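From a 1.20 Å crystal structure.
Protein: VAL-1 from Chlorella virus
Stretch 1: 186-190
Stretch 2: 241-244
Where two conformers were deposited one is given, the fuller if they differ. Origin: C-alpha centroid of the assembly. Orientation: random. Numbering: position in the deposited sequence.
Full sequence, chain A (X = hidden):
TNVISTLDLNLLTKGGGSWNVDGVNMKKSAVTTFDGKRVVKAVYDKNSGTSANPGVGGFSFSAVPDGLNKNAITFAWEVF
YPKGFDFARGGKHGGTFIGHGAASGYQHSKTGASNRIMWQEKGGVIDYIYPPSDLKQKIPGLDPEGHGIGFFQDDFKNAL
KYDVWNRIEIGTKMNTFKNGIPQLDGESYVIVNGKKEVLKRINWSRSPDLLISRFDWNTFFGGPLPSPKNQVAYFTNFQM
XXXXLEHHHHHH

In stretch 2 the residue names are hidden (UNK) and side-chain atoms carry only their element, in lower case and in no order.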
ATOM      1  N   GLY A 186      -7.309  12.981 -11.203  1.00 12.80           N
ATOM      2  CA  GLY A 186      -6.555  11.782 -10.788  1.00 14.47           C
ATOM      3  C   GLY A 186      -7.538  10.786 -10.221  1.00 13.07           C
ATOM      4  O   GLY A 186      -8.690  11.059  -9.889  1.00 12.37           O
ATOM      5  N   GLU A 187      -7.084   9.544 -10.102  1.00 11.67           N
ATOM      6  CA  GLU A 187      -7.930   8.460  -9.669  1.00 11.83           C
ATOM      7  C   GLU A 187      -7.160   7.496  -8.769  1.00 10.67           C
ATOM      8  O   GLU A 187      -5.921   7.449  -8.779  1.00 11.05           O
ATOM      9  CB  GLU A 187      -8.415   7.617 -10.873  1.00 14.71           C
ATOM     10  CG  GLU A 187      -9.127   8.432 -11.917  1.00 15.29           C
ATOM     11  CD  GLU A 187      -9.683   7.596 -13.045  1.00 20.98           C
ATOM     12  OE1 GLU A 187      -9.521   6.348 -13.050  1.00 22.92           O
ATOM     13  OE2 GLU A 187     -10.278   8.169 -13.994  1.00 23.56           O
ATOM     14  N   SER A 188      -7.943   6.717  -8.038  1.00 10.36           N
ATOM     15  CA  SER A 188      -7.423   5.593  -7.272  1.00 10.34           C
ATOM     16  C   SER A 188      -8.408   4.450  -7.384  1.00  9.79           C
ATOM     17  O   SER A 188      -9.589   4.674  -7.528  1.00 10.99           O
ATOM     18  CB  SER A 188      -7.313   6.006  -5.797  1.00 11.36           C
ATOM     19  OG  SER A 188      -6.812   4.872  -5.072  1.00 10.56           O
ATOM     20  N   TYR A 189      -7.932   3.212  -7.322  1.00 10.61           N
ATOM     21  CA  TYR A 189      -8.918   2.128  -7.184  1.00 10.07           C
ATOM     22  C   TYR A 189      -8.324   1.054  -6.293  1.00 10.71           C
ATOM     23  O   TYR A 189      -7.091   0.910  -6.170  1.00 10.66           O
ATOM     24  CB  TYR A 189      -9.337   1.605  -8.542  1.00 11.21           C
ATOM     25  CG  TYR A 189      -8.420   0.786  -9.423  1.00 11.61           C
ATOM     26  CD1 TYR A 189      -7.922  -0.510  -9.144  1.00 12.28           C
ATOM     27  CD2 TYR A 189      -8.051   1.302 -10.677  1.00 12.59           C
ATOM     28  CE1 TYR A 189      -7.108  -1.217  -9.985  1.00 11.42           C
ATOM     29  CE2 TYR A 189      -7.246   0.579 -11.557  1.00 12.78           C
ATOM     30  CZ  TYR A 189      -6.775  -0.676 -11.213  1.00 12.56           C
ATOM     31  OH  TYR A 189      -5.984  -1.353 -12.111  1.00 12.60           O
ATOM     32  N   VAL A 190      -9.196   0.284  -5.678  1.00 10.36           N
ATOM     33  CA  VAL A 190      -8.843  -0.837  -4.828  1.00  9.54           C
ATOM     34  C   VAL A 190      -9.671  -2.003  -5.323  1.00  9.07           C
ATOM     35  O   VAL A 190     -10.860  -1.854  -5.597  1.00 11.68           O
ATOM     36  CB  VAL A 190      -9.148  -0.564  -3.345  1.00  9.97           C
ATOM     37  CG1 VAL A 190      -8.984  -1.840  -2.517  1.00 10.65           C
ATOM     38  CG2 VAL A 190      -8.210   0.552  -2.868  1.00 11.26           C
ATOM     39  N   UNK A 241       1.091  -3.951 -12.523  1.00 10.80           N
ATOM     40  CA  UNK A 241       0.088  -4.174 -13.568  1.00 13.54           C
ATOM     41  C   UNK A 241      -0.276  -2.865 -14.249  1.00 13.91           C
ATOM     42  O   UNK A 241      -0.127  -1.812 -13.628  1.00 13.10           O
ATOM     43  n   UNK A 241      -4.367  -7.802 -12.143  1.00 19.53           N
ATOM     44  c   UNK A 241      -3.181  -7.092 -12.729  1.00 16.04           C
ATOM     45  c   UNK A 241      -2.160  -6.770 -11.652  1.00 17.33           C
ATOM     46  c   UNK A 241      -1.183  -4.802 -12.962  1.00 12.39           C
ATOM     47  c   UNK A 241      -0.895  -6.159 -12.281  1.00 13.95           C
ATOM     48  N   UNK A 242      -0.782  -3.001 -15.462  1.00 15.97           N
ATOM     49  CA  UNK A 242      -1.329  -1.792 -16.110  1.00 15.89           C
ATOM     50  C   UNK A 242      -2.479  -1.245 -15.288  1.00 15.21           C
ATOM     51  O   UNK A 242      -3.304  -1.995 -14.708  1.00 15.94           O
ATOM     52  c   UNK A 242      -0.641  -3.260 -19.605  1.00 46.41           C
ATOM     53  c   UNK A 242       0.589  -3.893 -20.241  1.00 47.02           C
ATOM     54  c   UNK A 242      -1.719  -2.246 -17.517  1.00 19.00           C
ATOM     55  n   UNK A 242       1.256  -4.887 -19.345  1.00 62.18           N
ATOM     56  c   UNK A 242      -0.423  -2.443 -18.359  1.00 37.14           C
ATOM     57  N   UNK A 243      -2.612   0.078 -15.245  1.00 13.98           N
ATOM     58  CA  UNK A 243      -3.831   0.691 -14.668  1.00 13.99           C
ATOM     59  C   UNK A 243      -5.016   0.378 -15.603  1.00 15.11           C
ATOM     60  O   UNK A 243      -4.975   0.743 -16.767  1.00 21.19           O
ATOM     61  c   UNK A 243      -5.726   3.602 -11.693  1.00 15.52           C
ATOM     62  c   UNK A 243      -4.763   2.836 -13.763  1.00 13.43           C
ATOM     63  o   UNK A 243      -7.867   4.651 -11.708  1.00 16.49           O
ATOM     64  c   UNK A 243      -6.922   3.939 -13.751  1.00 15.34           C
ATOM     65  c   UNK A 243      -3.634   2.195 -14.512  1.00 14.56           C
ATOM     66  c   UNK A 243      -4.709   2.999 -12.398  1.00 13.01           C
ATOM     67  c   UNK A 243      -5.861   3.337 -14.436  1.00 15.76           C
ATOM     68  c   UNK A 243      -6.831   4.069 -12.388  1.00 14.52           C
ATOM     69  N   UNK A 244      -6.038  -0.296 -15.082  1.00 17.59           N
ATOM     70  CA  UNK A 244      -7.095  -0.803 -15.939  0.50 24.18           C
ATOM     71  C   UNK A 244      -8.153   0.281 -16.012  1.00 25.18           C
ATOM     72  O   UNK A 244      -8.649   0.634 -14.928  1.00 50.89           O
ATOM     73  c   UNK A 244      -8.618  -4.257 -16.425  0.50 42.35           C
ATOM     74  c   UNK A 244      -7.715  -2.100 -15.413  0.50 33.64           C
ATOM     75  c   UNK A 244      -8.634  -2.741 -16.461  0.50 37.00           C
ATOM     76  o   UNK A 244      -7.522  -4.847 -16.269  0.50 40.80           O
ATOM     77  o   UNK A 244      -9.687  -4.907 -16.545  0.50 47.39           O
TER

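Position 241 carries five side-chain atoms, four carbons in an unbranched row ending in a nitrogen. An unbranched chain of four carbons closed by one nitrogen is lysine, so this is K241. Its CA-to-CB bond points toward stretch 1, but the side chain stays at least 6.0 Å away and makes no contact. Its terminal NZ is hydrogen-bonded elsewhere in the structure.

Position 242 has the same inventory: four carbons in a row, then one nitrogen. The CA-to-CB bond points away from stretch 1, and the side chain is exposed. What approaches stretch 1 is the backbone, with the carbonyl O of 242 lying 3.8 Å from OH of Y189. The atoms again spell lysine, K242.

Position 243 has eight side-chain atoms. One carbon leads to a ring of six carbons, and the ring bears a single oxygen at the far end from its attachment. One ring carbon comes within 3.4 Å of CE2 of Y189, and the oxygen lies 2.7 Å from OE1 of E187. A six-carbon ring with a hydroxyl opposite the attachment is tyrosine, Y243. Its chi1 is t. The CA-to-CB bond points sideways, yet the end of the side chain comes nearer to stretch 1.

Position 244 has five side-chain atoms: three carbons, the third carrying two oxygens. The CB lies 3.8 Å from OH of Y189, while the end of the chain leads away from stretch 1. Two carbons before a carboxylate make this glutamate, E244. Two conformers were deposited for it, and one is given.

The contact is small, burying 240 Å² in total, and it centers on Y243. Its hydroxyl donates a hydrogen bond to the carboxylate of E187, with OH of Y243 2.7 Å from OE1 of E187. The carboxylate meets the ring at its edge, near the ring plane, where the hydroxyl projects. CE2 of Y189 sits over one face of the Y243 ring. The two rings pack obliquely, with centroids 4.7 Å apart and planes at 47°. E187 and Y189 are two apart on an extended strand, and both have CA-to-CB bonds directed toward stretch 2, whereas that of S188 between them points away. This alternation puts both E187 and Y189 within reach of Y243. A second hydrogen bond runs from the backbone N of E244 to OH of Y189, at 3.2 Å. Its N-H...O angle of 164° is close to linear. Y189 thus meets stretch 2 through both its ring and its hydroxyl.

Stretch 2 (241-244) KKYE
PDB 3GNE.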